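Local atomic coordinates of putative dehydrogenase (PDB entry 6UUG), a protein that acts as a flavin-dependent methanesulfinate monooxygenase, the oxygenase of a two-component system in bacterial sulfur assimilation, built on the acyl-CoA dehydrogenase fold. Residues Leu64-Leu70 with Gln135-Trp139; Leu69-Ser73 with Phe106-His110; Ser100-Val105 with Gln213-Asp217; Leu113-Arg117 with Trp128-Thr132. All coordinates share one frame; numbering follows the deposited sequence.

Interaction 1. Residues Leu64-Leu70 with Gln135-Trp139; sequences LRDSGLL and QNWFW
In the acyl-CoA dehydrogenase fold the helical N-terminal domain gives way to a beta domain, and here the C-terminal end of helix 58-67 packs, through L64, R65 and L70, on N136 and F138 of the linker that leaves helix 122-135 for strand 139-142. F138 fills the middle. L70 lays its CD2 methyl over one face of the phenyl ring, a CH-pi contact 4.0 Å from the centroid and 8° off the ring normal, while L64 meets the rim, CD1 to F138 CZ at 3.9 Å. R65, extended from CG to NE, brings its guanidinium to the edge of the F138 ring, the two planes 59° apart, with F138 CD2 over the guanidinium face. The charge itself is met elsewhere, NH1 by D62 and D173 and NH2 by Q175. G68, with positive phi, is where the chain leaves the helix, and S67 closes an ST turn there, OG accepting from L69 N at 3.0 Å. N136, also with positive phi, follows helix 122-135. Its backbone carbonyl reaches across through water: water 1 accepts from R65 NE at 3.0 Å and donates to N136 O at 2.7 Å. Within the 3-10 turn, water 3 accepts from L70 N at 2.9 Å.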
loop_
_atom_site.group_PDB
_atom_site.type_symbol
_atom_site.label_atom_id
_atom_site.label_comp_id
_atom_site.label_asym_id
_atom_site.label_seq_id
_atom_site.Cartn_x
_atom_site.Cartn_y
_atom_site.Cartn_z
ATOM N N LEU A 64 15.601 -9.160 -36.726
ATOM C CA LEU A 64 16.672 -9.453 -35.776
ATOM C C LEU A 64 17.812 -10.216 -36.443
ATOM O O LEU A 64 18.989 -9.911 -36.211
ATOM C CB LEU A 64 16.119 -10.243 -34.583
ATOM C CG LEU A 64 15.212 -9.455 -33.633
ATOM C CD1 LEU A 64 14.634 -10.393 -32.570
ATOM C CD2 LEU A 64 15.984 -8.340 -32.975
ATOM N N ARG A 65 17.487 -11.210 -37.273
ATOM C CA ARG A 65 18.523 -11.940 -38.006
ATOM C C ARG A 65 19.409 -10.995 -38.809
ATOM O O ARG A 65 20.642 -11.064 -38.736
ATOM C CB ARG A 65 17.884 -12.979 -38.928
ATOM C CG ARG A 65 17.357 -14.201 -38.218
ATOM C CD ARG A 65 16.714 -15.173 -39.186
ATOM N NE ARG A 65 16.394 -16.413 -38.493
ATOM C CZ ARG A 65 15.212 -16.696 -37.956
ATOM N NH1 ARG A 65 14.196 -15.847 -38.065
ATOM N NH2 ARG A 65 15.039 -17.850 -37.323
ATOM N N ASP A 66 18.794 -10.075 -39.555
ATOM C CA ASP A 66 19.548 -9.165 -40.409
ATOM C C ASP A 66 20.309 -8.103 -39.624
ATOM O O ASP A 66 21.281 -7.549 -40.143
ATOM C CB ASP A 66 18.597 -8.509 -41.410
ATOM C CG ASP A 66 17.973 -9.519 -42.362
ATOM O OD1 ASP A 66 18.531 -10.632 -42.497
ATOM O OD2 ASP A 66 16.930 -9.200 -42.971
ATOM N N SER A 67 19.905 -7.819 -38.379
ATOM C CA SER A 67 20.511 -6.736 -37.604
ATOM C C SER A 67 21.917 -7.052 -37.117
ATOM O O SER A 67 22.664 -6.125 -36.778
ATOM C CB SER A 67 19.644 -6.419 -36.383
ATOM O OG SER A 67 19.710 -7.493 -35.448
ATOM N N GLY A 68 22.282 -8.326 -37.042
ATOM C CA GLY A 68 23.500 -8.740 -36.389
ATOM C C GLY A 68 23.377 -8.995 -34.900
ATOM O O GLY A 68 24.286 -9.594 -34.313
ATOM N N LEU A 69 22.278 -8.572 -34.273
ATOM C CA LEU A 69 22.211 -8.618 -32.815
ATOM C C LEU A 69 22.056 -10.033 -32.261
ATOM O O LEU A 69 22.184 -10.213 -31.045
ATOM C CB LEU A 69 21.073 -7.722 -32.307
ATOM C CG LEU A 69 21.187 -6.221 -32.618
ATOM C CD1 LEU A 69 19.894 -5.464 -32.257
ATOM C CD2 LEU A 69 22.379 -5.580 -31.920
ATOM N N LEU A 70 21.789 -11.042 -33.094
ATOM C CA LEU A 70 21.807 -12.402 -32.555
ATOM C C LEU A 70 23.209 -12.845 -32.154
ATOM O O LEU A 70 23.352 -13.843 -31.439
ATOM C CB LEU A 70 21.208 -13.394 -33.547
ATOM C CG LEU A 70 19.720 -13.238 -33.861
ATOM C CD1 LEU A 70 19.254 -14.362 -34.780
ATOM C CD2 LEU A 70 18.861 -13.202 -32.579
ATOM N N GLN A 135 25.960 -17.484 -39.385
ATOM C CA GLN A 135 24.694 -17.773 -40.051
ATOM C C GLN A 135 23.466 -17.174 -39.362
ATOM O O GLN A 135 22.345 -17.453 -39.790
ATOM C CB GLN A 135 24.519 -19.286 -40.185
ATOM C CG GLN A 135 25.741 -19.987 -40.739
ATOM C CD GLN A 135 25.588 -21.487 -40.762
ATOM O OE1 GLN A 135 26.538 -22.223 -40.489
ATOM N NE2 GLN A 135 24.387 -21.956 -41.092
ATOM N N ASN A 136 23.648 -16.357 -38.324
ATOM C CA ASN A 136 22.542 -15.746 -37.572
ATOM C C ASN A 136 21.482 -16.776 -37.172
ATOM O O ASN A 136 20.284 -16.575 -37.373
ATOM C CB ASN A 136 21.901 -14.593 -38.347
ATOM C CG ASN A 136 22.814 -13.394 -38.460
ATOM O OD1 ASN A 136 23.094 -12.714 -37.472
ATOM N ND2 ASN A 136 23.276 -13.121 -39.668
ATOM N N TRP A 137 21.939 -17.888 -36.595
ATOM C CA TRP A 137 21.034 -18.876 -36.016
ATOM C C TRP A 137 20.264 -18.274 -34.843
ATOM O O TRP A 137 20.854 -17.630 -33.972
ATOM C CB TRP A 137 21.815 -20.084 -35.512
ATOM C CG TRP A 137 22.369 -21.006 -36.553
ATOM C CD1 TRP A 137 22.176 -20.956 -37.908
ATOM C CD2 TRP A 137 23.215 -22.126 -36.305
ATOM N NE1 TRP A 137 22.858 -21.993 -38.516
ATOM C CE2 TRP A 137 23.504 -22.722 -37.551
ATOM C CE3 TRP A 137 23.761 -22.689 -35.144
ATOM C CZ2 TRP A 137 24.313 -23.849 -37.664
ATOM C CZ3 TRP A 137 24.567 -23.812 -35.262
ATOM C CH2 TRP A 137 24.831 -24.378 -36.513
ATOM N N PHE A 138 18.954 -18.520 -34.810
ATOM C CA PHE A 138 18.080 -18.115 -33.709
ATOM C C PHE A 138 17.900 -19.331 -32.801
ATOM O O PHE A 138 17.445 -20.384 -33.258
ATOM C CB PHE A 138 16.733 -17.623 -34.259
ATOM C CG PHE A 138 16.124 -16.439 -33.513
ATOM C CD1 PHE A 138 15.992 -16.450 -32.132
ATOM C CD2 PHE A 138 15.669 -15.333 -34.210
ATOM C CE1 PHE A 138 15.415 -15.366 -31.455
ATOM C CE2 PHE A 138 15.098 -14.239 -33.556
ATOM C CZ PHE A 138 14.968 -14.257 -32.170
ATOM N N TRP A 139 18.281 -19.200 -31.530
ATOM C CA TRP A 139 18.208 -20.299 -30.567
ATOM C C TRP A 139 16.927 -20.198 -29.745
ATOM O O TRP A 139 16.595 -19.121 -29.244
ATOM C CB TRP A 139 19.412 -20.277 -29.620
ATOM C CG TRP A 139 20.706 -20.734 -30.243
ATOM C CD1 TRP A 139 21.375 -20.131 -31.268
ATOM C CD2 TRP A 139 21.490 -21.873 -29.861
ATOM N NE1 TRP A 139 22.529 -20.828 -31.551
ATOM C CE2 TRP A 139 22.617 -21.904 -30.707
ATOM C CE3 TRP A 139 21.338 -22.881 -28.897
ATOM C CZ2 TRP A 139 23.595 -22.893 -30.611
ATOM C CZ3 TRP A 139 22.313 -23.865 -28.799
ATOM C CH2 TRP A 139 23.426 -23.866 -29.657
HETATM O O HOH W 1 18.837 -17.836 -39.340
HETATM O O HOH W 2 23.548 -10.086 -40.148
HETATM O O HOH W 3 21.604 -11.336 -35.962
#

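Interaction 2. Residues Leu69-Ser73 with Phe106-His110; sequences LLALS and FGFHH
The carbonyl oxygen L70 O takes a hydrogen bond from H109 NE2 at 2.8 Å, with an N-H...O angle of 163°; the donor lies in the carbonyl plane on a lone pair, and the oxygen lies close to the imidazole plane. L70 also covers that imidazole with its side chain: the CD2 methyl rests over the centre of one face, 3.8 Å from the centroid, so one leucine holds H109 both at its edge and on its face. CG anti to the backbone N (chi1 162°) swings H109 from helix 100-119 to the loop, and its ND1 is taken by W139 N. H110, next along the helix, bonds at both ring nitrogens. ND1 pairs with S73 OG at 2.8 Å, and NE2 gives a weak, bent bond to L69 O at 3.1 Å. Water 4 links S73 OG with H110 O as well. F106 turns its ring edge to the loop, CE1 reaching L69 CB at 3.8 Å, and L72 CD2 comes near CZ. Since H109 NE2 donates to a carbonyl while ND1 receives a backbone N-H, H109 is probably neutral, with its proton on NE2, and two buried histidines tie loop 69-73 to the helix.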
loop_
_atom_site.group_PDB
_atom_site.type_symbol
_atom_site.label_atom_id
_atom_site.label_comp_id
_atom_site.label_asym_id
_atom_site.label_seq_id
_atom_site.Cartn_x
_atom_site.Cartn_y
_atom_site.Cartn_z
ATOM N N LEU A 69 22.278 -8.572 -34.273
ATOM C CA LEU A 69 22.211 -8.618 -32.815
ATOM C C LEU A 69 22.056 -10.033 -32.261
ATOM O O LEU A 69 22.184 -10.213 -31.045
ATOM C CB LEU A 69 21.073 -7.722 -32.307
ATOM C CG LEU A 69 21.187 -6.221 -32.618
ATOM C CD1 LEU A 69 19.894 -5.464 -32.257
ATOM C CD2 LEU A 69 22.379 -5.580 -31.920
ATOM N N LEU A 70 21.789 -11.042 -33.094
ATOM C CA LEU A 70 21.807 -12.402 -32.555
ATOM C C LEU A 70 23.209 -12.845 -32.154
ATOM O O LEU A 70 23.352 -13.843 -31.439
ATOM C CB LEU A 70 21.208 -13.394 -33.547
ATOM C CG LEU A 70 19.720 -13.238 -33.861
ATOM C CD1 LEU A 70 19.254 -14.362 -34.780
ATOM C CD2 LEU A 70 18.861 -13.202 -32.579
ATOM N N ALA A 71 24.242 -12.116 -32.569
ATOM C CA ALA A 71 25.613 -12.394 -32.165
ATOM C C ALA A 71 26.104 -11.414 -31.103
ATOM O O ALA A 71 27.309 -11.328 -30.854
ATOM C CB ALA A 71 26.541 -12.367 -33.388
ATOM N N LEU A 72 25.184 -10.683 -30.466
ATOM C CA LEU A 72 25.584 -9.618 -29.547
ATOM C C LEU A 72 26.433 -10.153 -28.398
ATOM O O LEU A 72 27.437 -9.535 -28.014
ATOM C CB LEU A 72 24.334 -8.909 -29.012
ATOM C CG LEU A 72 24.539 -7.719 -28.072
ATOM C CD1 LEU A 72 25.399 -6.668 -28.763
ATOM C CD2 LEU A 72 23.178 -7.109 -27.681
ATOM N N SER A 73 26.033 -11.286 -27.817
ATOM C CA SER A 73 26.713 -11.841 -26.650
ATOM C C SER A 73 27.923 -12.701 -27.002
ATOM O O SER A 73 28.674 -13.076 -26.096
ATOM C CB SER A 73 25.743 -12.684 -25.818
ATOM O OG SER A 73 25.317 -13.807 -26.554
ATOM N N PHE A 106 14.305 -12.711 -27.744
ATOM C CA PHE A 106 15.679 -12.234 -27.932
ATOM C C PHE A 106 16.531 -12.532 -26.702
ATOM O O PHE A 106 17.638 -13.082 -26.812
ATOM C CB PHE A 106 15.674 -10.735 -28.248
ATOM C CG PHE A 106 17.047 -10.147 -28.440
ATOM C CD1 PHE A 106 17.718 -10.311 -29.643
ATOM C CD2 PHE A 106 17.663 -9.435 -27.423
ATOM C CE1 PHE A 106 18.978 -9.773 -29.833
ATOM C CE2 PHE A 106 18.936 -8.892 -27.605
ATOM C CZ PHE A 106 19.593 -9.063 -28.818
ATOM N N GLY A 107 16.027 -12.182 -25.517
ATOM C CA GLY A 107 16.756 -12.479 -24.296
ATOM C C GLY A 107 16.967 -13.966 -24.079
ATOM O O GLY A 107 18.050 -14.394 -23.666
ATOM N N PHE A 108 15.951 -14.781 -24.384
ATOM C CA PHE A 108 16.116 -16.221 -24.214
ATOM C C PHE A 108 17.098 -16.804 -25.227
ATOM O O PHE A 108 17.819 -17.746 -24.903
ATOM C CB PHE A 108 14.762 -16.921 -24.297
ATOM C CG PHE A 108 14.197 -17.273 -22.956
ATOM C CD1 PHE A 108 14.310 -16.396 -21.896
ATOM C CD2 PHE A 108 13.553 -18.485 -22.753
ATOM C CE1 PHE A 108 13.794 -16.720 -20.645
ATOM C CE2 PHE A 108 13.033 -18.812 -21.510
ATOM C CZ PHE A 108 13.153 -17.926 -20.457
ATOM N N HIS A 109 17.148 -16.255 -26.445
ATOM C CA HIS A 109 18.194 -16.646 -27.387
ATOM C C HIS A 109 19.582 -16.504 -26.752
ATOM O O HIS A 109 20.387 -17.443 -26.762
ATOM C CB HIS A 109 18.059 -15.808 -28.668
ATOM C CG HIS A 109 19.288 -15.790 -29.517
ATOM N ND1 HIS A 109 19.548 -16.752 -30.469
ATOM C CD2 HIS A 109 20.338 -14.934 -29.546
ATOM C CE1 HIS A 109 20.705 -16.485 -31.054
ATOM N NE2 HIS A 109 21.207 -15.391 -30.508
ATOM N N HIS A 110 19.869 -15.352 -26.140
ATOM C CA HIS A 110 21.209 -15.197 -25.568
ATOM C C HIS A 110 21.388 -16.046 -24.314
ATOM O O HIS A 110 22.514 -16.456 -23.995
ATOM C CB HIS A 110 21.496 -13.713 -25.310
ATOM C CG HIS A 110 21.651 -12.929 -26.577
ATOM N ND1 HIS A 110 22.758 -13.059 -27.387
ATOM C CD2 HIS A 110 20.817 -12.072 -27.214
ATOM C CE1 HIS A 110 22.616 -12.292 -28.452
ATOM N NE2 HIS A 110 21.443 -11.687 -28.376
HETATM O O HOH W 4 25.469 -15.799 -24.568
#

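Interaction 3. Residues Ser100-Val105 with Gln213-Asp217; sequences SSIAHV and QRQTD
The side-chain amide of Q213 bonds at both ends to the first turn of helix 100-119. Its OE1 accepts from S100 OG at 2.6 Å, the hydroxyl lying in the carbonyl plane, and its NE2 donates to H104 ND1 at 3.0 Å. That second bond is nearly flat: the nitrogen sits 6° out of the imidazole plane, and ring and amide are turned only 23° from each other. NE2 also sends a weak bond to S100 O at 3.3 Å, an oxygen that already receives H104 N within the helix. A bend at chi2 (-56°) folds the glutamine back so that its amide faces the helix. Beside it S101 OG accepts the backbone N-H of Q215 at 3.1 Å, and the CB atoms of the two residues touch. The backbone carbonyl Q213 O stays within the loop, taking T216 OG1 at 2.9 Å and a weak bond from T216 N, with W208 NE1 as an outside donor. The amide of Q215 turns instead to R50 and G54. Apolar contact completes the fit: T216 CG2 lies against H104 CB at 3.6 Å, and V105 CG1 reaches T216 CA. Q213 to T216 form a type I beta turn, seated on the N-terminal turn of a helix, and the contact joins the helical N-terminal domain to the beta domain of the acyl-CoA dehydrogenase fold.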
loop_
_atom_site.group_PDB
_atom_site.type_symbol
_atom_site.label_atom_id
_atom_site.label_comp_id
_atom_site.label_asym_id
_atom_site.label_seq_id
_atom_site.Cartn_x
_atom_site.Cartn_y
_atom_site.Cartn_z
ATOM N N SER A 100 7.383 -6.742 -25.582
ATOM C CA SER A 100 7.990 -7.634 -24.602
ATOM C C SER A 100 8.083 -9.066 -25.105
ATOM O O SER A 100 8.898 -9.825 -24.582
ATOM C CB SER A 100 7.213 -7.593 -23.289
ATOM O OG SER A 100 5.892 -8.031 -23.490
ATOM N N SER A 101 7.252 -9.460 -26.082
ATOM C CA SER A 101 7.397 -10.791 -26.678
ATOM C C SER A 101 8.693 -10.905 -27.462
ATOM O O SER A 101 9.403 -11.916 -27.370
ATOM C CB SER A 101 6.214 -11.102 -27.592
ATOM O OG SER A 101 5.067 -11.351 -26.817
ATOM N N ILE A 102 9.004 -9.889 -28.256
ATOM C CA ILE A 102 10.286 -9.869 -28.953
ATOM C C ILE A 102 11.427 -9.786 -27.947
ATOM O O ILE A 102 12.456 -10.462 -28.093
ATOM C CB ILE A 102 10.305 -8.706 -29.963
ATOM C CG1 ILE A 102 9.510 -9.109 -31.206
ATOM C CG2 ILE A 102 11.725 -8.320 -30.352
ATOM C CD1 ILE A 102 10.150 -10.258 -31.979
ATOM N N ALA A 103 11.260 -8.975 -26.896
ATOM C CA ALA A 103 12.306 -8.896 -25.881
ATOM C C ALA A 103 12.554 -10.260 -25.254
ATOM O O ALA A 103 13.704 -10.635 -24.999
ATOM C CB ALA A 103 11.931 -7.875 -24.809
ATOM N N HIS A 104 11.479 -11.016 -25.014
ATOM C CA HIS A 104 11.577 -12.329 -24.376
ATOM C C HIS A 104 12.335 -13.328 -25.242
ATOM O O HIS A 104 13.246 -14.008 -24.765
ATOM C CB HIS A 104 10.166 -12.833 -24.077
ATOM C CG HIS A 104 10.101 -14.039 -23.189
ATOM N ND1 HIS A 104 9.003 -14.297 -22.395
ATOM C CD2 HIS A 104 10.963 -15.061 -22.980
ATOM C CE1 HIS A 104 9.195 -15.424 -21.732
ATOM N NE2 HIS A 104 10.374 -15.910 -22.071
ATOM N N VAL A 105 11.949 -13.461 -26.512
ATOM C CA VAL A 105 12.630 -14.454 -27.337
ATOM C C VAL A 105 14.053 -14.020 -27.637
ATOM O O VAL A 105 14.933 -14.868 -27.772
ATOM C CB VAL A 105 11.849 -14.740 -28.631
ATOM C CG1 VAL A 105 10.571 -15.498 -28.287
ATOM C CG2 VAL A 105 11.571 -13.464 -29.390
ATOM N N GLN A 213 2.416 -11.881 -23.353
ATOM C CA GLN A 213 3.551 -12.504 -24.043
ATOM C C GLN A 213 3.093 -13.300 -25.261
ATOM O O GLN A 213 3.546 -14.424 -25.500
ATOM C CB GLN A 213 4.347 -13.400 -23.090
ATOM C CG GLN A 213 5.009 -12.656 -21.948
ATOM C CD GLN A 213 5.923 -11.541 -22.427
ATOM O OE1 GLN A 213 5.480 -10.414 -22.644
ATOM N NE2 GLN A 213 7.210 -11.852 -22.594
ATOM N N ARG A 214 2.195 -12.708 -26.048
ATOM C CA ARG A 214 1.423 -13.468 -27.026
ATOM C C ARG A 214 2.201 -13.816 -28.291
ATOM O O ARG A 214 1.634 -14.462 -29.180
ATOM C CB ARG A 214 0.150 -12.700 -27.391
ATOM C CG ARG A 214 -0.826 -12.612 -26.216
ATOM C CD ARG A 214 -2.127 -11.884 -26.554
ATOM N NE ARG A 214 -2.679 -12.264 -27.854
ATOM C CZ ARG A 214 -3.319 -13.406 -28.110
ATOM N NH1 ARG A 214 -3.488 -14.318 -27.158
ATOM N NH2 ARG A 214 -3.785 -13.643 -29.333
ATOM N N GLN A 215 3.475 -13.426 -28.399
ATOM C CA GLN A 215 4.268 -13.760 -29.579
ATOM C C GLN A 215 5.599 -14.405 -29.197
ATOM O O GLN A 215 6.573 -14.312 -29.949
ATOM C CB GLN A 215 4.493 -12.528 -30.458
ATOM C CG GLN A 215 3.211 -12.026 -31.145
ATOM C CD GLN A 215 3.484 -11.082 -32.309
ATOM O OE1 GLN A 215 4.183 -10.073 -32.164
ATOM N NE2 GLN A 215 2.939 -11.415 -33.483
ATOM N N THR A 216 5.649 -15.085 -28.050
ATOM C CA THR A 216 6.835 -15.824 -27.622
ATOM C C THR A 216 6.801 -17.304 -28.002
ATOM O O THR A 216 7.764 -18.020 -27.709
ATOM C CB THR A 216 7.026 -15.699 -26.103
ATOM O OG1 THR A 216 5.862 -16.205 -25.424
ATOM C CG2 THR A 216 7.249 -14.245 -25.716
ATOM N N ASP A 217 5.721 -17.784 -28.631
ATOM C CA ASP A 217 5.624 -19.178 -29.087
ATOM C C ASP A 217 5.851 -20.174 -27.948
ATOM O O ASP A 217 6.437 -21.238 -28.151
ATOM C CB ASP A 217 6.612 -19.461 -30.230
ATOM C CG ASP A 217 6.380 -18.582 -31.446
ATOM O OD1 ASP A 217 5.209 -18.438 -31.867
ATOM O OD2 ASP A 217 7.374 -18.036 -31.983
#

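Interaction 4. Residues Leu113-Arg117 with Trp128-Thr132; sequences LATVR and WFEQT
Apolar packing does most of the work between L113, V116 and R117 on one helix and W128, F129 and T132 on the other. F129 pushes its ring tip between the first three: CE1 lies 3.9 Å from L113 CD2 and 4.0 Å from V116 CG2, and CZ rests on R117 CB at 3.7 Å. Its chi1 of -84° sets CG beside the backbone N, and the end of the ring reaches across the gap. V116 also meets the benzene part of W128, CB to CE3 at 3.8 Å, the two side chains crossing at a slant. Among the contacts with polar atoms, L113 O comes to the F129 edge, in the ring plane, 3.6 Å from CE1, and L113 CD2 meets T132 OG1 tip to tip. The side-chain hydrogen bond from T132 OG1 to W128 O, 2.7 Å, lies within helix 122-135, and T132 N reaches that oxygen from the opposite face of the carbonyl; W139 NE1 of the neighbouring strand is an outside donor to T132 OG1. With the segment axes 11.4 Å apart and 153° between their directions, this is an antiparallel helical hairpin in the N-terminal domain of the acyl-CoA dehydrogenase fold.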
loop_
_atom_site.group_PDB
_atom_site.type_symbol
_atom_site.label_atom_id
_atom_site.label_comp_id
_atom_site.label_asym_id
_atom_site.label_seq_id
_atom_site.Cartn_x
_atom_site.Cartn_y
_atom_site.Cartn_z
ATOM N N LEU A 113 22.558 -19.403 -25.604
ATOM C CA LEU A 113 23.993 -19.358 -25.868
ATOM C C LEU A 113 24.795 -19.416 -24.573
ATOM O O LEU A 113 25.818 -20.104 -24.498
ATOM C CB LEU A 113 24.331 -18.099 -26.664
ATOM C CG LEU A 113 23.839 -18.048 -28.106
ATOM C CD1 LEU A 113 24.212 -16.700 -28.706
ATOM C CD2 LEU A 113 24.493 -19.192 -28.902
ATOM N N ALA A 114 24.337 -18.712 -23.534
ATOM C CA ALA A 114 25.010 -18.790 -22.242
ATOM C C ALA A 114 24.985 -20.203 -21.687
ATOM O O ALA A 114 25.934 -20.623 -21.013
ATOM C CB ALA A 114 24.357 -17.835 -21.238
ATOM N N THR A 115 23.905 -20.936 -21.960
ATOM C CA THR A 115 23.751 -22.300 -21.462
ATOM C C THR A 115 24.827 -23.226 -22.028
ATOM O O THR A 115 25.460 -23.979 -21.281
ATOM C CB THR A 115 22.357 -22.822 -21.812
ATOM O OG1 THR A 115 21.362 -21.968 -21.228
ATOM C CG2 THR A 115 22.163 -24.222 -21.265
ATOM N N VAL A 116 25.031 -23.211 -23.351
ATOM C CA VAL A 116 26.088 -24.057 -23.904
ATOM C C VAL A 116 27.455 -23.560 -23.441
ATOM O O VAL A 116 28.360 -24.359 -23.157
ATOM C CB VAL A 116 25.991 -24.161 -25.447
ATOM C CG1 VAL A 116 24.688 -24.804 -25.866
ATOM C CG2 VAL A 116 26.168 -22.825 -26.137
ATOM N N ARG A 117 27.614 -22.239 -23.306
ATOM C CA ARG A 117 28.900 -21.691 -22.880
ATOM C C ARG A 117 29.263 -22.158 -21.477
ATOM O O ARG A 117 30.421 -22.495 -21.206
ATOM C CB ARG A 117 28.860 -20.161 -22.936
ATOM C CG ARG A 117 30.054 -19.461 -22.258
ATOM C CD ARG A 117 31.342 -19.715 -23.030
ATOM N NE ARG A 117 32.520 -19.140 -22.375
ATOM C CZ ARG A 117 33.218 -19.726 -21.401
ATOM N NH1 ARG A 117 32.870 -20.917 -20.925
ATOM N NH2 ARG A 117 34.278 -19.114 -20.893
ATOM N N TRP A 128 29.620 -23.858 -31.954
ATOM C CA TRP A 128 28.252 -23.348 -31.924
ATOM C C TRP A 128 28.229 -21.825 -31.984
ATOM O O TRP A 128 27.382 -21.244 -32.675
ATOM C CB TRP A 128 27.525 -23.859 -30.680
ATOM C CG TRP A 128 27.028 -25.270 -30.833
ATOM C CD1 TRP A 128 26.609 -25.871 -31.990
ATOM C CD2 TRP A 128 26.897 -26.251 -29.799
ATOM N NE1 TRP A 128 26.221 -27.168 -31.734
ATOM C CE2 TRP A 128 26.397 -27.425 -30.398
ATOM C CE3 TRP A 128 27.161 -26.252 -28.424
ATOM C CZ2 TRP A 128 26.159 -28.588 -29.670
ATOM C CZ3 TRP A 128 26.922 -27.401 -27.703
ATOM C CH2 TRP A 128 26.423 -28.557 -28.325
ATOM N N PHE A 129 29.145 -21.167 -31.264
ATOM C CA PHE A 129 29.245 -19.706 -31.317
ATOM C C PHE A 129 29.637 -19.230 -32.712
ATOM O O PHE A 129 29.054 -18.283 -33.249
ATOM C CB PHE A 129 30.266 -19.203 -30.295
ATOM C CG PHE A 129 29.722 -19.021 -28.899
ATOM C CD1 PHE A 129 28.545 -19.635 -28.510
ATOM C CD2 PHE A 129 30.394 -18.222 -27.983
ATOM C CE1 PHE A 129 28.043 -19.457 -27.212
ATOM C CE2 PHE A 129 29.912 -18.034 -26.693
ATOM C CZ PHE A 129 28.723 -18.653 -26.307
ATOM N N GLU A 130 30.649 -19.865 -33.304
ATOM C CA GLU A 130 31.086 -19.468 -34.639
ATOM C C GLU A 130 29.965 -19.618 -35.662
ATOM O O GLU A 130 29.731 -18.714 -36.473
ATOM C CB GLU A 130 32.314 -20.285 -35.045
ATOM C CG GLU A 130 33.505 -20.068 -34.139
ATOM C CD GLU A 130 34.661 -21.010 -34.451
ATOM O OE1 GLU A 130 34.408 -22.092 -35.024
ATOM O OE2 GLU A 130 35.819 -20.665 -34.126
ATOM N N GLN A 131 29.251 -20.746 -35.640
ATOM C CA GLN A 131 28.186 -20.934 -36.626
ATOM C C GLN A 131 27.020 -19.985 -36.387
ATOM O O GLN A 131 26.393 -19.507 -37.342
ATOM C CB GLN A 131 27.703 -22.380 -36.616
ATOM C CG GLN A 131 28.771 -23.389 -36.995
ATOM C CD GLN A 131 28.275 -24.813 -36.860
ATOM O OE1 GLN A 131 27.898 -25.448 -37.846
ATOM N NE2 GLN A 131 28.255 -25.318 -35.629
ATOM N N THR A 132 26.704 -19.705 -35.120
ATOM C CA THR A 132 25.616 -18.781 -34.820
ATOM C C THR A 132 25.921 -17.383 -35.338
ATOM O O THR A 132 25.044 -16.714 -35.897
ATOM C CB THR A 132 25.367 -18.756 -33.303
ATOM O OG1 THR A 132 24.929 -20.051 -32.875
ATOM C CG2 THR A 132 24.318 -17.721 -32.940
#

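In the fold
Helix 100-119 runs through three of the four contacts: its start carries interaction 3, its middle interaction 2 and its later turns interaction 4. The centres of interactions 3 and 4 stand 21 Å apart without touching. Interaction 1 does not use this helix but shares L69 and L70 with interaction 2, their centres 8 Å apart, and its W139 touches both interactions 2 and 4. Along the chain interactions 1 and 2 start from overlapping segments; the short hairpin of interaction 4 falls within the spans of interactions 1 and 3; interaction 3, with 107 residues between its segments, crosses interactions 1 and 2. Together they fasten the N-terminal helices to one another and to the beta domain.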